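Local coordinates for protein glutathione peroxidase-like peroxiredoxin HYR1 (Saccharomyces cerevisiae, PDB 3CMI) that reduces hydroperoxides with electrons from thioredoxin and acts as a sensor that relays peroxide stress to the transcription activator YAP1, at residues A[10-15]-A[115-120]. Sequence-based numbering, arbitrary orientation.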
loop_
_atom_site.group_PDB
_atom_site.type_symbol
_atom_site.label_atom_id
_atom_site.label_comp_id
_atom_site.label_asym_id
_atom_site.label_seq_id
_atom_site.Cartn_x
_atom_site.Cartn_y
_atom_site.Cartn_z
ATOM N N SER A 10 -7.131 13.454 8.965
ATOM C CA SER A 10 -7.264 13.046 7.536
ATOM C C SER A 10 -8.233 11.876 7.373
ATOM O O SER A 10 -8.442 11.099 8.311
ATOM C CB SER A 10 -5.896 12.684 6.948
ATOM O OG SER A 10 -5.375 11.511 7.550
ATOM N N GLU A 11 -8.814 11.761 6.177
ATOM C CA GLU A 11 -9.742 10.679 5.836
ATOM C C GLU A 11 -9.035 9.322 5.866
ATOM O O GLU A 11 -9.669 8.285 6.076
ATOM C CB GLU A 11 -10.360 10.924 4.454
ATOM C CG GLU A 11 -11.649 10.142 4.186
ATOM C CD GLU A 11 -12.156 10.284 2.754
ATOM O OE1 GLU A 11 -12.498 9.245 2.146
ATOM O OE2 GLU A 11 -12.215 11.422 2.235
ATOM N N PHE A 12 -7.720 9.350 5.658
ATOM C CA PHE A 12 -6.877 8.158 5.682
ATOM C C PHE A 12 -6.965 7.386 7.002
ATOM O O PHE A 12 -7.013 6.158 7.003
ATOM C CB PHE A 12 -5.420 8.547 5.395
ATOM C CG PHE A 12 -4.467 7.385 5.382
ATOM C CD1 PHE A 12 -4.423 6.517 4.294
ATOM C CD2 PHE A 12 -3.611 7.162 6.456
ATOM C CE1 PHE A 12 -3.540 5.443 4.278
ATOM C CE2 PHE A 12 -2.726 6.094 6.453
ATOM C CZ PHE A 12 -2.687 5.230 5.366
ATOM N N TYR A 13 -6.984 8.107 8.120
ATOM C CA TYR A 13 -6.982 7.469 9.435
ATOM C C TYR A 13 -8.355 6.932 9.828
ATOM O O TYR A 13 -8.473 6.184 10.799
ATOM C CB TYR A 13 -6.433 8.417 10.508
ATOM C CG TYR A 13 -4.988 8.826 10.293
ATOM C CD1 TYR A 13 -4.009 7.878 9.989
ATOM C CD2 TYR A 13 -4.600 10.160 10.406
ATOM C CE1 TYR A 13 -2.680 8.249 9.795
ATOM C CE2 TYR A 13 -3.274 10.542 10.214
ATOM C CZ TYR A 13 -2.321 9.582 9.908
ATOM O OH TYR A 13 -1.010 9.955 9.722
ATOM N N LYS A 14 -9.376 7.313 9.062
ATOM C CA LYS A 14 -10.746 6.825 9.252
ATOM C C LYS A 14 -10.940 5.422 8.670
ATOM O O LYS A 14 -11.875 4.712 9.043
ATOM C CB LYS A 14 -11.750 7.793 8.620
ATOM C CG LYS A 14 -12.026 9.054 9.429
ATOM C CD LYS A 14 -12.570 10.159 8.531
ATOM C CE LYS A 14 -12.941 11.407 9.317
ATOM N NZ LYS A 14 -14.355 11.366 9.801
ATOM N N LEU A 15 -10.051 5.039 7.755
ATOM C CA LEU A 15 -10.089 3.737 7.088
ATOM C C LEU A 15 -9.857 2.577 8.048
ATOM O O LEU A 15 -8.979 2.640 8.907
ATOM C CB LEU A 15 -9.030 3.686 5.986
ATOM C CG LEU A 15 -9.313 4.100 4.535
ATOM C CD1 LEU A 15 -10.614 4.884 4.321
ATOM C CD2 LEU A 15 -8.101 4.850 3.952
ATOM N N TYR A 115 -9.059 1.752 -1.400
ATOM C CA TYR A 115 -8.657 2.033 -2.767
ATOM C C TYR A 115 -9.471 3.147 -3.409
ATOM O O TYR A 115 -8.955 3.884 -4.259
ATOM C CB TYR A 115 -8.583 0.748 -3.597
ATOM C CG TYR A 115 -7.245 0.076 -3.382
ATOM C CD1 TYR A 115 -6.218 0.221 -4.310
ATOM C CD2 TYR A 115 -6.982 -0.643 -2.213
ATOM C CE1 TYR A 115 -4.971 -0.362 -4.099
ATOM C CE2 TYR A 115 -5.730 -1.231 -1.988
ATOM C CZ TYR A 115 -4.734 -1.088 -2.933
ATOM O OH TYR A 115 -3.503 -1.666 -2.723
ATOM N N LYS A 116 -10.723 3.295 -2.977
ATOM C CA LYS A 116 -11.514 4.460 -3.360
ATOM C C LYS A 116 -10.800 5.737 -2.901
ATOM O O LYS A 116 -10.591 6.656 -3.695
ATOM C CB LYS A 116 -12.928 4.388 -2.769
ATOM C CG LYS A 116 -13.892 5.415 -3.347
ATOM C CD LYS A 116 -15.251 5.354 -2.665
ATOM C CE LYS A 116 -16.209 6.389 -3.234
ATOM N NZ LYS A 116 -17.590 6.254 -2.656
ATOM N N PHE A 117 -10.409 5.770 -1.626
ATOM C CA PHE A 117 -9.711 6.926 -1.063
ATOM C C PHE A 117 -8.369 7.203 -1.738
ATOM O O PHE A 117 -8.075 8.350 -2.083
ATOM C CB PHE A 117 -9.513 6.787 0.453
ATOM C CG PHE A 117 -8.543 7.787 1.022
ATOM C CD1 PHE A 117 -8.925 9.117 1.217
ATOM C CD2 PHE A 117 -7.239 7.414 1.325
ATOM C CE1 PHE A 117 -8.025 10.050 1.728
ATOM C CE2 PHE A 117 -6.329 8.341 1.830
ATOM C CZ PHE A 117 -6.724 9.658 2.037
ATOM N N LEU A 118 -7.555 6.162 -1.911
ATOM C CA LEU A 118 -6.230 6.323 -2.506
ATOM C C LEU A 118 -6.307 6.921 -3.904
ATOM O O LEU A 118 -5.610 7.892 -4.201
ATOM C CB LEU A 118 -5.443 5.007 -2.497
ATOM C CG LEU A 118 -4.968 4.516 -1.116
ATOM C CD1 LEU A 118 -4.335 3.125 -1.206
ATOM C CD2 LEU A 118 -4.008 5.506 -0.451
ATOM N N LYS A 119 -7.180 6.373 -4.745
ATOM C CA LYS A 119 -7.341 6.860 -6.121
ATOM C C LYS A 119 -7.858 8.297 -6.212
ATOM O O LYS A 119 -7.537 9.010 -7.165
ATOM C CB LYS A 119 -8.211 5.899 -6.933
ATOM C CG LYS A 119 -7.417 4.732 -7.504
ATOM C CD LYS A 119 -8.112 3.393 -7.294
ATOM C CE LYS A 119 -9.204 3.158 -8.293
ATOM N NZ LYS A 119 -9.793 1.789 -8.186
ATOM N N SER A 120 -8.643 8.723 -5.219
ATOM C CA SER A 120 -9.143 10.103 -5.156
ATOM C C SER A 120 -8.024 11.106 -4.875
ATOM O O SER A 120 -8.140 12.286 -5.218
ATOM C CB SER A 120 -10.239 10.246 -4.102
ATOM O OG SER A 120 -9.688 10.287 -2.793
#
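F117, on helix 113-121, lays one side of its ring against E11, F12 and L15 of the turn of residues 10-15, a turn with helical backbone angles. Two residues before F117, Y115 faces the other way, onto I37 and N39 of strand 34-41 and edge-to-face against F70, so this part of the helix already rests on the sheet. At F117, CG stands anti to the backbone N (chi1 167°), which carries the ring away from its own helix and toward the turn. The F12 and F117 side chains cross at about a right angle, and F117 CE2 comes to the edge of the F12 ring, near its plane, 3.6 Å from F12 CD1. The backbone N of F12 lies over one face of the F117 ring, 3.8 Å from F117 CZ. L15 adds a methyl obliquely, L15 CD2 being 3.8 Å from F117 CD2. E11 and F117 lie alongside each other pointing opposite ways, the extended chain of E11 placing its CB 3.7 Å from F117 CE1 and its carboxylate beside F117 CD1, the two planes 56° apart. The exposed carboxylate thus lies against the outer part of an otherwise apolar contact. F12 also touches I37 and V140, and F117 touches V146. L118, next in sequence, packs mainly on I37, F138 and V146. S120 OG donates to F117 O, one turn back, over 2.6 Å, tilted 22° from the carbonyl plane, adding a side-chain bond to the backbone of the residue that makes the contact. Away from the redox-active cysteine, this is plain hydrophobic packing in a thioredoxin-like fold, with the N-terminal turn packed against helix 113-121, the turn resting on the central sheet through I37 and V140 and the helix through I37 and V146.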